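Local coordinates for protein probable arylamine n-acetyl transferase (Mycobacterium abscessus, PDB 4GUZ) that probably transfers acetyl groups from acetyl-coenzyme A to arylamine substrates, at residues Asp16-Leu19 and Ala20-Phe24. Sequence-based numbering, arbitrary orientation.
Sequences DEYL and AFIGF
Ile22 lies obliquely across the ring of Tyr18, one turn earlier on helix 15-21. Its CG2 sits over one ring face, off toward the rim and 4.0 Å from the centroid of the Tyr18 ring, a CH-pi contact, while Ile22 CD1 comes within 3.7 Å of Tyr18 CE2. With CG of Tyr18 anti to the backbone N (chi1 169°), the ring swings out from the helix with a lean toward its C-terminal end, where Ile22 covers one face; its OH is hydrogen-bonded to His42, and its ring also packs on Leu85, Phe86 and Val89 of helix 79-92. Leu19 CD2 lies at the edge of the Tyr18 ring, in its plane, and also meets Phe24: the two side chains run side by side, with Leu19 CD2 3.8 Å from Phe24 CD2. Both rest on Leu38 of helix 32-45.

Regular i to i+4 bonds end with Ile22 N to Tyr18 O, 3.1 Å; Gly23 then takes positive phi (66°), and a Schellman motif closes through Gly23 N to Ala20 O and a short bond of 2.7 Å from Phe24 N to Leu19 O (N-H...O 152°). This turn brings Phe24 beside Leu19. The chemistry implies a largely apolar face of Tyr18, Leu19, Ile22 and Phe24 with a polar tie from the phenol to His42, salt bridges from Asp16 to Arg28 and Glu17 to Arg72 elsewhere on the helix, and Leu19 O and Ala20 O taken up by the turn.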
ATOM      1  N   ASP A  16       6.521   8.051  18.484  1.00 29.97           N
ATOM      2  CA  ASP A  16       7.080   6.913  19.243  1.00 29.17           C
ATOM      3  C   ASP A  16       6.203   5.681  19.131  1.00 30.30           C
ATOM      4  O   ASP A  16       6.717   4.572  19.032  1.00 28.36           O
ATOM      5  CB  ASP A  16       7.274   7.261  20.735  1.00 32.09           C
ATOM      6  CG  ASP A  16       8.314   8.332  21.026  1.00 45.73           C
ATOM      7  OD1 ASP A  16       9.311   8.418  20.268  1.00 46.17           O
ATOM      8  OD2 ASP A  16       8.155   9.050  22.039  1.00 52.72           O
ATOM      9  N   GLU A  17       4.881   5.881  19.166  1.00 27.72           N
ATOM     10  CA  GLU A  17       3.885   4.814  19.067  1.00 27.95           C
ATOM     11  C   GLU A  17       3.963   4.118  17.701  1.00 29.89           C
ATOM     12  O   GLU A  17       3.909   2.890  17.628  1.00 27.09           O
ATOM     13  CB  GLU A  17       2.494   5.395  19.286  1.00 29.46           C
ATOM     14  CG  GLU A  17       1.455   4.343  19.612  1.00 35.32           C
ATOM     15  CD  GLU A  17       0.022   4.829  19.618  1.00 48.30           C
ATOM     16  OE1 GLU A  17      -0.219   6.057  19.708  1.00 34.67           O
ATOM     17  OE2 GLU A  17      -0.870   3.956  19.563  1.00 45.73           O
ATOM     18  N   TYR A  18       4.093   4.913  16.631  1.00 27.20           N
ATOM     19  CA  TYR A  18       4.196   4.379  15.276  1.00 25.72           C
ATOM     20  C   TYR A  18       5.469   3.549  15.147  1.00 28.74           C
ATOM     21  O   TYR A  18       5.409   2.440  14.615  1.00 28.15           O
ATOM     22  CB  TYR A  18       4.152   5.511  14.214  1.00 24.75           C
ATOM     23  CG  TYR A  18       4.526   5.023  12.824  1.00 23.60           C
ATOM     24  CD1 TYR A  18       3.555   4.543  11.948  1.00 24.62           C
ATOM     25  CD2 TYR A  18       5.858   4.963  12.420  1.00 23.90           C
ATOM     26  CE1 TYR A  18       3.900   4.031  10.699  1.00 25.07           C
ATOM     27  CE2 TYR A  18       6.216   4.424  11.186  1.00 24.88           C
ATOM     28  CZ  TYR A  18       5.228   3.991  10.316  1.00 28.87           C
ATOM     29  OH  TYR A  18       5.569   3.479   9.094  1.00 29.69           O
ATOM     30  N   LEU A  19       6.615   4.083  15.621  1.00 25.76           N
ATOM     31  CA  LEU A  19       7.910   3.406  15.488  1.00 25.83           C
ATOM     32  C   LEU A  19       7.966   2.110  16.292  1.00 30.19           C
ATOM     33  O   LEU A  19       8.558   1.142  15.823  1.00 29.75           O
ATOM     34  CB  LEU A  19       9.077   4.330  15.858  1.00 26.29           C
ATOM     35  CG  LEU A  19       9.222   5.581  14.969  1.00 31.10           C
ATOM     36  CD1 LEU A  19      10.253   6.564  15.552  1.00 30.88           C
ATOM     37  CD2 LEU A  19       9.596   5.217  13.538  1.00 31.92           C
ATOM     38  N   ALA A  20       7.326   2.074  17.473  1.00 27.87           N
ATOM     39  CA  ALA A  20       7.276   0.867  18.293  1.00 27.67           C
ATOM     40  C   ALA A  20       6.437  -0.205  17.578  1.00 30.25           C
ATOM     41  O   ALA A  20       6.831  -1.370  17.544  1.00 29.92           O
ATOM     42  CB  ALA A  20       6.687   1.182  19.664  1.00 28.63           C
ATOM     43  N   PHE A  21       5.312   0.216  16.958  1.00 26.52           N
ATOM     44  CA  PHE A  21       4.399  -0.661  16.219  1.00 25.71           C
ATOM     45  C   PHE A  21       5.083  -1.339  15.027  1.00 28.86           C
ATOM     46  O   PHE A  21       4.840  -2.517  14.782  1.00 27.51           O
ATOM     47  CB  PHE A  21       3.179   0.120  15.712  1.00 26.94           C
ATOM     48  CG  PHE A  21       2.070  -0.778  15.206  1.00 28.09           C
ATOM     49  CD1 PHE A  21       1.087  -1.251  16.069  1.00 30.46           C
ATOM     50  CD2 PHE A  21       2.006  -1.146  13.863  1.00 28.41           C
ATOM     51  CE1 PHE A  21       0.063  -2.078  15.601  1.00 30.37           C
ATOM     52  CE2 PHE A  21       0.984  -1.980  13.398  1.00 30.19           C
ATOM     53  CZ  PHE A  21       0.017  -2.434  14.272  1.00 28.46           C
ATOM     54  N   ILE A  22       5.889  -0.581  14.272  1.00 25.34           N
ATOM     55  CA  ILE A  22       6.568  -1.094  13.078  1.00 24.58           C
ATOM     56  C   ILE A  22       7.914  -1.737  13.456  1.00 28.54           C
ATOM     57  O   ILE A  22       8.647  -2.200  12.584  1.00 29.40           O
ATOM     58  CB  ILE A  22       6.709  -0.009  11.964  1.00 26.95           C
ATOM     59  CG1 ILE A  22       7.664   1.155  12.363  1.00 27.47           C
ATOM     60  CG2 ILE A  22       5.341   0.502  11.507  1.00 25.73           C
ATOM     61  CD1 ILE A  22       8.573   1.633  11.167  1.00 23.74           C
ATOM     62  N   GLY A  23       8.197  -1.814  14.753  1.00 26.23           N
ATOM     63  CA  GLY A  23       9.417  -2.434  15.271  1.00 26.56           C
ATOM     64  C   GLY A  23      10.679  -1.691  14.900  1.00 29.63           C
ATOM     65  O   GLY A  23      11.729  -2.310  14.700  1.00 29.76           O
ATOM     66  N   PHE A  24      10.583  -0.362  14.785  1.00 26.77           N
ATOM     67  CA  PHE A  24      11.732   0.477  14.474  1.00 26.58           C
ATOM     68  C   PHE A  24      12.434   0.901  15.763  1.00 33.52           C
ATOM     69  O   PHE A  24      11.781   1.349  16.712  1.00 32.22           O
ATOM     70  CB  PHE A  24      11.310   1.724  13.676  1.00 27.62           C
ATOM     71  CG  PHE A  24      12.444   2.633  13.264  1.00 28.22           C
ATOM     72  CD1 PHE A  24      12.974   2.570  11.981  1.00 30.32           C
ATOM     73  CD2 PHE A  24      12.969   3.575  14.153  1.00 29.14           C
ATOM     74  CE1 PHE A  24      14.018   3.417  11.597  1.00 30.05           C
ATOM     75  CE2 PHE A  24      14.038   4.390  13.780  1.00 31.01           C
ATOM     76  CZ  PHE A  24      14.538   4.322  12.495  1.00 28.95           C
TER